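Local coordinates for organic hydroperoxide resistance protein (Legionella pneumophila, PDB 6MJN) that probably reduces organic hydroperoxides through a pair of active-site cysteines, as in other OsmC and Ohr proteins, and so helps the cell resist peroxide stress, at residues Ile78-Val83 against Glu118-Lys123; Val89-Thr94 against Phe99-Ala104; Ser67-Val72 against Leu105-Thr110; Lys123-Cys128 against Val138-Ser143. All blocks are in the same frame, centred on the assembly; numbering follows the deposited sequence. Where two conformers were deposited one is given.

Contact 1: residues Ile78-Val83 against Glu118-Lys123; sequences ISLEDV and EALVAK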
loop_
_atom_site.group_PDB
_atom_site.type_symbol
_atom_site.label_atom_id
_atom_site.label_comp_id
_atom_site.label_asym_id
_atom_site.label_seq_id
_atom_site.Cartn_x
_atom_site.Cartn_y
_atom_site.Cartn_z
ATOM N N ILE B 78 14.396 17.565 17.175
ATOM C CA ILE B 78 13.746 16.902 18.302
ATOM C C ILE B 78 14.581 15.693 18.695
ATOM O O ILE B 78 15.059 14.947 17.829
ATOM C CB ILE B 78 12.300 16.496 17.942
ATOM C CG1 ILE B 78 11.379 17.719 17.947
ATOM C CG2 ILE B 78 11.772 15.427 18.880
ATOM C CD1 ILE B 78 9.971 17.422 17.463
ATOM N N SER B 79 14.746 15.491 20.004
ATOM C CA SER B 79 15.663 14.483 20.546
ATOM C C SER B 79 14.992 13.106 20.592
ATOM O O SER B 79 14.653 12.567 21.649
ATOM C CB SER B 79 16.154 14.911 21.926
ATOM O OG SER B 79 15.072 15.109 22.821
ATOM N N LEU B 80 14.827 12.529 19.400
ATOM C CA LEU B 80 14.336 11.163 19.258
ATOM C C LEU B 80 15.457 10.169 19.477
ATOM O O LEU B 80 16.488 10.226 18.803
ATOM C CB LEU B 80 13.754 10.927 17.864
ATOM C CG LEU B 80 12.289 11.216 17.643
ATOM C CD1 LEU B 80 11.739 10.249 16.610
ATOM C CD2 LEU B 80 11.578 11.084 18.948
ATOM N N GLU B 81 15.248 9.234 20.395
ATOM C CA GLU B 81 16.219 8.159 20.528
ATOM C C GLU B 81 15.867 6.993 19.612
ATOM O O GLU B 81 16.707 6.552 18.822
ATOM C CB GLU B 81 16.315 7.698 21.987
ATOM C CG GLU B 81 16.706 8.795 22.962
ATOM C CD GLU B 81 16.758 8.303 24.399
ATOM O OE1 GLU B 81 16.771 7.071 24.606
ATOM O OE2 GLU B 81 16.781 9.146 25.321
ATOM N N ASP B 82 14.633 6.502 19.690
ATOM C CA ASP B 82 14.192 5.394 18.854
ATOM C C ASP B 82 12.701 5.539 18.559
ATOM O O ASP B 82 11.981 6.284 19.230
ATOM C CB ASP B 82 14.484 4.043 19.525
ATOM C CG ASP B 82 14.476 2.884 18.544
ATOM O OD1 ASP B 82 14.426 3.127 17.317
ATOM O OD2 ASP B 82 14.518 1.722 19.004
ATOM N N VAL B 83 12.248 4.829 17.531
ATOM C CA VAL B 83 10.826 4.754 17.219
ATOM C C VAL B 83 10.562 3.422 16.534
ATOM O O VAL B 83 11.362 2.959 15.715
ATOM C CB VAL B 83 10.368 5.941 16.338
ATOM C CG1 VAL B 83 11.167 5.994 15.050
ATOM C CG2 VAL B 83 8.881 5.828 16.003
ATOM N N GLU B 118 3.058 13.000 21.189
ATOM C CA GLU B 118 1.770 13.157 20.515
ATOM C C GLU B 118 1.830 14.253 19.462
ATOM O O GLU B 118 1.251 14.112 18.378
ATOM C CB GLU B 118 0.666 13.432 21.537
ATOM C CG GLU B 118 0.490 12.241 22.454
ATOM C CD GLU B 118 -0.561 12.391 23.513
ATOM O OE1 GLU B 118 -0.900 13.534 23.893
ATOM O OE2 GLU B 118 -1.025 11.334 23.984
ATOM N N ALA B 119 2.529 15.352 19.756
ATOM C CA ALA B 119 2.651 16.425 18.769
ATOM C C ALA B 119 3.517 16.002 17.585
ATOM O O ALA B 119 3.254 16.391 16.437
ATOM C CB ALA B 119 3.222 17.679 19.432
ATOM N N LEU B 120 4.576 15.233 17.844
ATOM C CA LEU B 120 5.450 14.796 16.762
ATOM C C LEU B 120 4.713 13.861 15.812
ATOM O O LEU B 120 4.815 14.003 14.584
ATOM C CB LEU B 120 6.689 14.119 17.355
ATOM C CG LEU B 120 7.595 13.271 16.465
ATOM C CD1 LEU B 120 8.091 14.044 15.254
ATOM C CD2 LEU B 120 8.769 12.799 17.295
ATOM N N VAL B 121 3.967 12.905 16.365
ATOM C CA VAL B 121 3.198 11.975 15.544
ATOM C C VAL B 121 2.164 12.723 14.716
ATOM O O VAL B 121 1.954 12.413 13.535
ATOM C CB VAL B 121 2.567 10.895 16.447
ATOM C CG1 VAL B 121 1.402 10.170 15.741
ATOM C CG2 VAL B 121 3.659 9.935 16.906
ATOM N N ALA B 122 1.518 13.735 15.305
ATOM C CA ALA B 122 0.534 14.509 14.550
ATOM C C ALA B 122 1.168 15.183 13.339
ATOM O O ALA B 122 0.565 15.228 12.260
ATOM C CB ALA B 122 -0.130 15.553 15.448
ATOM N N LYS B 123 2.373 15.737 13.508
ATOM C CA LYS B 123 3.058 16.379 12.390
ATOM C C LYS B 123 3.471 15.361 11.340
ATOM O O LYS B 123 3.384 15.637 10.135
ATOM C CB LYS B 123 4.286 17.141 12.888
ATOM C CG LYS B 123 3.986 18.354 13.733
ATOM C CD LYS B 123 5.276 19.120 14.014
ATOM C CE LYS B 123 5.110 20.154 15.120
ATOM N NZ LYS B 123 4.952 19.499 16.437
#

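Contact 2: residues Val89-Thr94 against Phe99-Ala104; sequences VSLYAT and FKLGVA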
loop_
_atom_site.group_PDB
_atom_site.type_symbol
_atom_site.label_atom_id
_atom_site.label_comp_id
_atom_site.label_asym_id
_atom_site.label_seq_id
_atom_site.Cartn_x
_atom_site.Cartn_y
_atom_site.Cartn_z
ATOM N N VAL B 89 -4.463 -2.971 9.796
ATOM C CA VAL B 89 -5.271 -2.697 8.612
ATOM C C VAL B 89 -6.397 -3.714 8.565
ATOM O O VAL B 89 -6.157 -4.924 8.687
ATOM C CB VAL B 89 -4.423 -2.742 7.333
ATOM C CG1 VAL B 89 -5.325 -2.770 6.067
ATOM C CG2 VAL B 89 -3.462 -1.529 7.319
ATOM N N SER B 90 -7.627 -3.222 8.432
ATOM C CA SER B 90 -8.792 -4.088 8.376
ATOM C C SER B 90 -9.514 -3.884 7.051
ATOM O O SER B 90 -9.534 -2.785 6.488
ATOM C CB SER B 90 -9.757 -3.818 9.536
ATOM O OG SER B 90 -9.182 -4.241 10.748
ATOM N N LEU B 91 -10.116 -4.961 6.568
ATOM C CA LEU B 91 -10.905 -4.941 5.353
ATOM C C LEU B 91 -12.377 -4.959 5.751
ATOM O O LEU B 91 -12.777 -5.731 6.638
ATOM C CB LEU B 91 -10.539 -6.141 4.472
ATOM C CG LEU B 91 -11.329 -6.351 3.179
ATOM C CD1 LEU B 91 -11.006 -5.240 2.181
ATOM C CD2 LEU B 91 -10.999 -7.717 2.586
ATOM N N TYR B 92 -13.173 -4.081 5.132
ATOM C CA TYR B 92 -14.612 -4.030 5.386
ATOM C C TYR B 92 -15.379 -4.071 4.068
ATOM O O TYR B 92 -14.903 -3.590 3.034
ATOM C CB TYR B 92 -15.015 -2.752 6.156
ATOM C CG TYR B 92 -14.285 -2.534 7.463
ATOM C CD1 TYR B 92 -13.074 -1.839 7.501
ATOM C CD2 TYR B 92 -14.808 -3.013 8.660
ATOM C CE1 TYR B 92 -12.401 -1.629 8.708
ATOM C CE2 TYR B 92 -14.147 -2.828 9.862
ATOM C CZ TYR B 92 -12.941 -2.130 9.880
ATOM O OH TYR B 92 -12.272 -1.927 11.068
ATOM N N ALA B 93 -16.579 -4.641 4.109
ATOM C CA ALA B 93 -17.484 -4.595 2.967
ATOM C C ALA B 93 -18.236 -3.267 2.959
ATOM O O ALA B 93 -18.591 -2.738 4.017
ATOM C CB ALA B 93 -18.486 -5.756 3.010
ATOM N N THR B 94 -18.489 -2.707 1.706
ATOM C CA THR B 94 -19.253 -1.464 1.596
ATOM C C THR B 94 -20.700 -1.722 1.170
ATOM O O THR B 94 -20.996 -2.697 0.467
ATOM C CB THR B 94 -18.606 -0.518 0.576
ATOM O OG1 THR B 94 -18.782 -1.046 -0.744
ATOM C CG2 THR B 94 -17.117 -0.318 0.856
ATOM N N PHE B 99 -15.227 -2.836 -1.440
ATOM C CA PHE B 99 -14.450 -3.082 -0.237
ATOM C C PHE B 99 -13.740 -1.802 0.166
ATOM O O PHE B 99 -13.430 -0.965 -0.684
ATOM C CB PHE B 99 -13.434 -4.203 -0.451
ATOM C CG PHE B 99 -14.068 -5.525 -0.776
ATOM C CD1 PHE B 99 -14.546 -6.344 0.235
ATOM C CD2 PHE B 99 -14.211 -5.934 -2.094
ATOM C CE1 PHE B 99 -15.149 -7.559 -0.064
ATOM C CE2 PHE B 99 -14.813 -7.149 -2.396
ATOM C CZ PHE B 99 -15.280 -7.957 -1.379
ATOM N N LYS B 100 -13.497 -1.647 1.470
ATOM C CA LYS B 100 -12.745 -0.501 1.964
ATOM C C LYS B 100 -11.799 -0.924 3.077
ATOM O O LYS B 100 -11.981 -1.954 3.731
ATOM C CB LYS B 100 -13.673 0.622 2.479
ATOM C CG LYS B 100 -14.354 0.319 3.791
ATOM C CD LYS B 100 -15.187 1.512 4.272
ATOM C CE LYS B 100 -16.058 1.152 5.478
ATOM N NZ LYS B 100 -16.821 2.323 6.008
ATOM N N LEU B 101 -10.789 -0.092 3.295
ATOM C CA LEU B 101 -9.803 -0.290 4.349
ATOM C C LEU B 101 -10.074 0.653 5.522
ATOM O O LEU B 101 -10.580 1.767 5.337
ATOM C CB LEU B 101 -8.384 -0.042 3.812
ATOM C CG LEU B 101 -7.923 -0.876 2.603
ATOM C CD1 LEU B 101 -6.508 -0.466 2.227
ATOM C CD2 LEU B 101 -7.974 -2.333 2.950
ATOM N N GLY B 102 -9.755 0.175 6.732
ATOM C CA GLY B 102 -9.589 1.033 7.894
ATOM C C GLY B 102 -8.258 0.753 8.538
ATOM O O GLY B 102 -7.684 -0.333 8.392
ATOM N N VAL B 103 -7.719 1.751 9.260
ATOM C CA VAL B 103 -6.336 1.706 9.744
ATOM C C VAL B 103 -6.260 2.267 11.159
ATOM O O VAL B 103 -6.859 3.307 11.460
ATOM C CB VAL B 103 -5.374 2.514 8.831
ATOM C CG1 VAL B 103 -3.910 2.407 9.327
ATOM C CG2 VAL B 103 -5.483 2.092 7.373
ATOM N N ALA B 104 -5.505 1.582 12.026
ATOM C CA ALA B 104 -5.073 2.120 13.311
ATOM C C ALA B 104 -3.553 2.110 13.328
ATOM O O ALA B 104 -2.939 1.095 12.991
ATOM C CB ALA B 104 -5.633 1.308 14.489
#

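Contact 3: residues Ser67-Val72 against Leu105-Thr110; sequences SAIRHV and LHAHIT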
loop_
_atom_site.group_PDB
_atom_site.type_symbol
_atom_site.label_atom_id
_atom_site.label_comp_id
_atom_site.label_asym_id
_atom_site.label_seq_id
_atom_site.Cartn_x
_atom_site.Cartn_y
_atom_site.Cartn_z
ATOM N N SER B 67 9.234 6.539 8.904
ATOM C CA SER B 67 10.146 7.459 8.237
ATOM C C SER B 67 9.707 8.907 8.408
ATOM O O SER B 67 10.545 9.799 8.570
ATOM C CB SER B 67 10.244 7.102 6.753
ATOM O OG SER B 67 11.117 7.983 6.084
ATOM N N ALA B 68 8.399 9.170 8.362
ATOM C CA ALA B 68 7.924 10.545 8.503
ATOM C C ALA B 68 8.145 11.079 9.917
ATOM O O ALA B 68 8.439 12.269 10.097
ATOM C CB ALA B 68 6.447 10.635 8.128
ATOM N N ILE B 69 7.978 10.221 10.928
ATOM C CA ILE B 69 8.349 10.587 12.296
ATOM C C ILE B 69 9.824 10.962 12.364
ATOM O O ILE B 69 10.199 12.000 12.925
ATOM C CB ILE B 69 8.027 9.440 13.272
ATOM C CG1 ILE B 69 6.516 9.215 13.368
ATOM C CG2 ILE B 69 8.644 9.742 14.649
ATOM C CD1 ILE B 69 6.118 8.022 14.302
ATOM N N ARG B 70 10.693 10.102 11.824
ATOM C CA ARG B 70 12.121 10.400 11.870
ATOM C C ARG B 70 12.435 11.690 11.119
ATOM O O ARG B 70 13.287 12.474 11.553
ATOM C CB ARG B 70 12.930 9.226 11.311
ATOM C CG ARG B 70 12.823 7.968 12.155
ATOM C CD ARG B 70 13.769 6.871 11.701
ATOM N NE ARG B 70 13.541 5.619 12.422
ATOM C CZ ARG B 70 14.195 5.252 13.525
ATOM N NH1 ARG B 70 15.130 6.037 14.048
ATOM N NH2 ARG B 70 13.911 4.090 14.106
ATOM N N HIS B 71 11.728 11.949 10.014
ATOM C CA HIS B 71 12.012 13.146 9.222
ATOM C C HIS B 71 11.612 14.416 9.970
ATOM O O HIS B 71 12.384 15.379 10.041
ATOM C CB HIS B 71 11.290 13.058 7.871
ATOM C CG HIS B 71 11.329 14.332 7.082
ATOM N ND1 HIS B 71 12.423 14.711 6.336
ATOM C CD2 HIS B 71 10.412 15.318 6.929
ATOM C CE1 HIS B 71 12.179 15.874 5.756
ATOM N NE2 HIS B 71 10.969 16.266 6.105
ATOM N N VAL B 72 10.400 14.439 10.529
ATOM C CA VAL B 72 9.962 15.609 11.283
ATOM C C VAL B 72 10.893 15.867 12.465
ATOM O O VAL B 72 11.254 17.013 12.750
ATOM C CB VAL B 72 8.502 15.428 11.742
ATOM C CG1 VAL B 72 8.117 16.514 12.750
ATOM C CG2 VAL B 72 7.576 15.461 10.551
ATOM N N LEU B 105 -2.952 3.244 13.693
ATOM C CA LEU B 105 -1.506 3.390 13.774
ATOM C C LEU B 105 -1.105 3.549 15.231
ATOM O O LEU B 105 -1.776 4.258 15.987
ATOM C CB LEU B 105 -1.043 4.615 12.969
ATOM C CG LEU B 105 -1.268 4.535 11.449
ATOM C CD1 LEU B 105 -0.773 5.831 10.810
ATOM C CD2 LEU B 105 -0.547 3.342 10.842
ATOM N N HIS B 106 -0.031 2.889 15.642
ATOM C CA HIS B 106 0.447 3.067 17.007
ATOM C C HIS B 106 1.944 3.298 16.974
ATOM O O HIS B 106 2.702 2.397 16.607
ATOM C CB HIS B 106 0.119 1.852 17.874
ATOM C CG HIS B 106 0.614 1.980 19.279
ATOM N ND1 HIS B 106 0.179 2.973 20.128
ATOM C CD2 HIS B 106 1.532 1.271 19.971
ATOM C CE1 HIS B 106 0.791 2.858 21.290
ATOM N NE2 HIS B 106 1.622 1.835 21.222
ATOM N N ALA B 107 2.379 4.478 17.394
ATOM C CA ALA B 107 3.802 4.776 17.422
ATOM C C ALA B 107 4.372 4.505 18.811
ATOM O O ALA B 107 3.733 4.802 19.823
ATOM C CB ALA B 107 4.050 6.228 17.010
ATOM N N HIS B 108 5.568 3.920 18.858
ATOM C CA HIS B 108 6.319 3.753 20.102
ATOM C C HIS B 108 7.601 4.564 19.980
ATOM O O HIS B 108 8.499 4.210 19.211
ATOM C CB HIS B 108 6.621 2.282 20.384
ATOM C CG HIS B 108 7.358 2.046 21.669
ATOM N ND1 HIS B 108 7.537 0.786 22.198
ATOM C CD2 HIS B 108 7.956 2.902 22.531
ATOM C CE1 HIS B 108 8.218 0.875 23.325
ATOM N NE2 HIS B 108 8.488 2.149 23.548
ATOM N N ILE B 109 7.691 5.642 20.766
ATOM C CA ILE B 109 8.750 6.642 20.654
ATOM C C ILE B 109 9.540 6.693 21.959
ATOM O O ILE B 109 8.945 6.757 23.039
ATOM C CB ILE B 109 8.143 8.023 20.326
ATOM C CG1 ILE B 109 7.511 8.016 18.931
ATOM C CG2 ILE B 109 9.180 9.118 20.428
ATOM C CD1 ILE B 109 6.829 9.307 18.562
ATOM N N THR B 110 10.878 6.612 21.869
ATOM C CA THR B 110 11.763 6.753 23.018
ATOM C C THR B 110 12.416 8.130 22.986
ATOM O O THR B 110 12.852 8.592 21.930
ATOM C CB THR B 110 12.865 5.673 23.016
ATOM O OG1 THR B 110 12.297 4.402 22.668
ATOM C CG2 THR B 110 13.538 5.568 24.380
#

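Contact 4: residues Lys123-Cys128 against Val138-Ser143; sequences KAHEVC and VDVKLS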
loop_
_atom_site.group_PDB
_atom_site.type_symbol
_atom_site.label_atom_id
_atom_site.label_comp_id
_atom_site.label_asym_id
_atom_site.label_seq_id
_atom_site.Cartn_x
_atom_site.Cartn_y
_atom_site.Cartn_z
ATOM N N LYS B 123 2.373 15.737 13.508
ATOM C CA LYS B 123 3.058 16.379 12.390
ATOM C C LYS B 123 3.471 15.361 11.340
ATOM O O LYS B 123 3.384 15.637 10.135
ATOM C CB LYS B 123 4.286 17.141 12.888
ATOM C CG LYS B 123 3.986 18.354 13.733
ATOM C CD LYS B 123 5.276 19.120 14.014
ATOM C CE LYS B 123 5.110 20.154 15.120
ATOM N NZ LYS B 123 4.952 19.499 16.437
ATOM N N ALA B 124 3.935 14.184 11.777
ATOM C CA ALA B 124 4.322 13.145 10.832
ATOM C C ALA B 124 3.141 12.724 9.965
ATOM O O ALA B 124 3.299 12.506 8.764
ATOM C CB ALA B 124 4.906 11.946 11.579
ATOM N N HIS B 125 1.949 12.617 10.563
ATOM C CA HIS B 125 0.734 12.245 9.833
ATOM C C HIS B 125 0.438 13.207 8.682
ATOM O O HIS B 125 -0.207 12.819 7.702
ATOM C CB HIS B 125 -0.436 12.189 10.832
ATOM C CG HIS B 125 -1.698 11.560 10.316
ATOM N ND1 HIS B 125 -1.720 10.404 9.564
ATOM C CD2 HIS B 125 -2.995 11.906 10.507
ATOM C CE1 HIS B 125 -2.970 10.075 9.300
ATOM N NE2 HIS B 125 -3.766 10.975 9.852
ATOM N N GLU B 126 0.895 14.459 8.775
ATOM C CA GLU B 126 0.683 15.406 7.688
ATOM C C GLU B 126 1.716 15.288 6.576
ATOM O O GLU B 126 1.517 15.883 5.511
ATOM C CB GLU B 126 0.702 16.839 8.230
ATOM C CG GLU B 126 -0.123 17.054 9.487
ATOM C CD GLU B 126 -0.107 18.500 9.955
ATOM O OE1 GLU B 126 -0.147 19.410 9.098
ATOM O OE2 GLU B 126 -0.050 18.727 11.181
ATOM N N VAL B 127 2.806 14.557 6.799
ATOM C CA VAL B 127 3.911 14.478 5.854
ATOM C C VAL B 127 3.987 13.123 5.155
ATOM O O VAL B 127 4.458 13.050 4.014
ATOM C CB VAL B 127 5.237 14.798 6.589
ATOM C CG1 VAL B 127 6.442 14.100 5.945
ATOM C CG2 VAL B 127 5.450 16.284 6.643
ATOM N N CYS B 128 3.500 12.067 5.787
ATOM C CA CYS B 128 3.611 10.726 5.240
ATOM C C CYS B 128 2.812 10.610 3.940
ATOM O O CYS B 128 1.628 10.972 3.916
ATOM C CB CYS B 128 3.088 9.753 6.302
ATOM S SG CYS B 128 2.852 8.120 5.796
ATOM N N VAL B 138 -10.188 7.310 4.247
ATOM C CA VAL B 138 -9.929 6.225 5.183
ATOM C C VAL B 138 -9.855 6.834 6.570
ATOM O O VAL B 138 -9.152 7.828 6.791
ATOM C CB VAL B 138 -8.636 5.455 4.839
ATOM C CG1 VAL B 138 -8.303 4.436 5.931
ATOM C CG2 VAL B 138 -8.768 4.752 3.474
ATOM N N ASP B 139 -10.599 6.260 7.490
ATOM C CA ASP B 139 -10.472 6.633 8.886
ATOM C C ASP B 139 -9.166 6.061 9.425
ATOM O O ASP B 139 -8.928 4.850 9.325
ATOM C CB ASP B 139 -11.671 6.100 9.666
ATOM C CG ASP B 139 -11.937 6.882 10.933
ATOM O OD1 ASP B 139 -11.180 6.714 11.911
ATOM O OD2 ASP B 139 -12.902 7.675 10.939
ATOM N N VAL B 140 -8.309 6.921 9.978
ATOM C CA VAL B 140 -7.040 6.493 10.554
ATOM C C VAL B 140 -7.048 6.887 12.022
ATOM O O VAL B 140 -7.216 8.069 12.352
ATOM C CB VAL B 140 -5.825 7.096 9.822
ATOM C CG1 VAL B 140 -4.524 6.585 10.456
ATOM C CG2 VAL B 140 -5.868 6.760 8.326
ATOM N N LYS B 141 -6.886 5.904 12.904
ATOM C CA LYS B 141 -6.800 6.160 14.341
ATOM C C LYS B 141 -5.330 6.113 14.743
ATOM O O LYS B 141 -4.623 5.156 14.399
ATOM C CB LYS B 141 -7.612 5.127 15.129
ATOM N N LEU B 142 -4.859 7.155 15.440
ATOM C CA LEU B 142 -3.465 7.261 15.868
ATOM C C LEU B 142 -3.345 7.119 17.378
ATOM O O LEU B 142 -4.122 7.712 18.130
ATOM C CB LEU B 142 -2.848 8.616 15.495
ATOM C CG LEU B 142 -2.892 9.196 14.094
ATOM C CD1 LEU B 142 -2.281 10.600 14.144
ATOM C CD2 LEU B 142 -2.140 8.313 13.130
ATOM N N SER B 143 -2.345 6.368 17.823
ATOM C CA SER B 143 -2.014 6.352 19.240
ATOM C C SER B 143 -0.504 6.359 19.366
ATOM O O SER B 143 0.224 5.988 18.434
ATOM C CB SER B 143 -2.617 5.147 19.960
ATOM O OG SER B 143 -2.099 3.929 19.448
HETATM O O HOH W 1 -6.819 10.584 10.131
#

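Contact 1: residues Ile78-Val83 against Glu118-Lys123
I78 and L120 mark the closest approach of the two backbones, with their CA atoms 8.7 Å apart, where the turn leading into strand 82-93 passes helix 114-125. The contact is small, with 142 Å² buried, and wholly apolar. L120 carries the helix side of it. Its CG is anti to the backbone N (chi1 165°), which sends the isobutyl group off the helix and toward the turn. L120 and L80 meet tip to tip: CD2 of L120 lies 3.7 Å from CD2 of L80. The same methyl is 3.9 Å from L80 CG and 4.0 Å from L80 CD1, so one methyl of L120 rests against the whole branched end of L80. I78 touches this methyl more loosely, through its CG2, at 4.3 Å from L120 CD2. I78 and L80 both point toward the helix. Between them S79 centres an inverse gamma turn, closed by the 2.9 Å bond from L80 N to I78 O. The strand then starts irregularly: E81 and D82 both face T110, which makes a classic beta bulge. Around the contact, L112 packs on I78, L80 and L120. I69 and A73 of helix 53-76 cover L80, and V72 of that helix touches L120. I109 of strand 99-110 also packs on L80. The contact joins helix 114-125 to the turn between helix 53-76 and strand 82-93.

Contact 2: residues Val89-Thr94 against Phe99-Ala104
S90 and G102 belong to an antiparallel hairpin, strands 82-93 and 99-110, and this contact is the part of it next to the connecting loop. Two hydrogen-bonded pairs hold it together. S90 N bonds to G102 O at 2.9 Å, and G102 N bonds to S90 O at 3.0 Å. Y92 and K100 do the same, with the shorter bond, 2.8 Å, running from Y92 N to K100 O. V89 with V103, L91 with L101 and A93 with F99 are the non-hydrogen-bonded pairs, and their side chains lie on one face. There V89 and V103 stand side by side, CG2 to CG2 at 4.1 Å. V89 CG1 also reaches L101 CD2 diagonally. L91 CD1 crosses over F99 CB at 3.7 Å. The other face carries S90, Y92 and K100. The ring of Y92 turns its edge to the next strand: CE1 is 3.8 Å from G102 N, which lies in the ring plane. G102 has no side chain, and the ring takes the place where one would stand. K100 CG sits between its backbone N and carbonyl carbon (chi1 73°), and is 3.9 Å from Y92 CB. Near the loop, T94 CG2 packs on the backbone of F99, while T94 OG1 bonds to G98 N. F57 of helix 53-76 covers V89 and L101. V89-L91 also pair antiparallel with a strand of the second subunit, and S90 OG bonds to T14 OG1 there. The arrangement is a regular antiparallel hairpin within a mixed sheet that runs on across the subunit interface, consistent with the intertwined dimers of OsmC-like proteins.

Contact 3: residues Ser67-Val72 against Leu105-Thr110
I69 of helix 53-76 meets A107 and I109 of strand 99-110 through apolar contacts alone. The isoleucine uses two branches for two partners. Its CG1 is anti to the carbonyl carbon (chi1 -66°), and the chain runs on extended, so CD1 stands well out from the helix. There it meets the methyl of A107, CD1 to CB at 3.9 Å. The shorter branch, CG2, faces I109, whose CD1 is 4.3 Å away. The bond from CA to CB of I109 is not aimed at the helix, yet its terminal methyl reaches the contact. The CB of A107 points toward the helix and is its contact with I69. The backbones stay well apart, with the CA atoms of I69 and A107 9.0 Å from each other. Polar interactions lie to the sides. The helix keeps its own backbone bonds, such as H71 N to S67 O at 2.8 Å. R70 does not reach the strand; it forms a salt bridge with E66 and also packs on G22 of the second subunit. On the strand, H106 projects from the other side of the sheet and its ND1 bonds to S143 OG. A124 and V121 add to the surroundings: A124 packs on I69, and V121 on A107 and I109. All three touching residues are buried. The contact is a buried apolar one, so it contributes hydrophobic burial and close methyl packing rather than directional bonds.

Contact 4: residues Lys123-Cys128 against Val138-Ser143
H125 lies near the C-terminal end of helix 114-125 and bridges it to strand 140-146, just ahead of the turn that leads to C128. The imidazole carries the helix side of the contact. Its CG is anti to the backbone N (chi1 -168°), which extends the ring from the helix toward the strand. L142 covers one face. Its CD2 stands over the ring centre, 4.2 Å from the centroid of H125 and 11° off the ring normal, a CH-pi contact. Its CD1 comes to 3.9 Å from H125 CD2. V140 meets the ring obliquely, with CG1 4.0 Å from H125 CE1; the two side chains slide past each other in opposite directions. A water lies in the ring plane, 3.1 Å from H125 NE2. It also donates a weak bond of 3.4 Å to V140 O, so a weak water bridge links the ring to the strand backbone. The other ring nitrogen, ND1, bonds to S131 OG of helix 129-134. Y61 of helix 53-76 also packs on H125. Beyond the histidine the chain turns: A124 O accepts from both V127 N and C128 N. C128 is the N-cap residue of helix 129-134 and packs against C64 of helix 53-76, probably the redox pair of the family. The serine bond at ND1 and the packing of L142 and V140 probably limit the ring's rotation. The contact lies close to the surface and is mainly apolar, with a weak water-mediated link added.

Contacts 1, 3 and 4 cluster closely. Contact 2 lies farther along the sheet and touches contact 4. The centres of contacts 1 and 3 are about 6 Å apart. Contacts 1 and 4 share K123 and meet through V121 CG1 and L142 CD1, 4.0 Å apart. Contacts 3 and 4 have centres about 10 Å apart, with L105 CD1 against L142 CD2 at 3.7 Å. Contact 2 is about 23 Å from contact 3 by centres, but joins contact 4 directly through V103 O and K141 N, 3.0 Å apart. C128 of the probable redox pair belongs to contact 4, and C64 lies just before the helix segment of contact 3. Contacts 2, 3 and 4 all reach the second subunit.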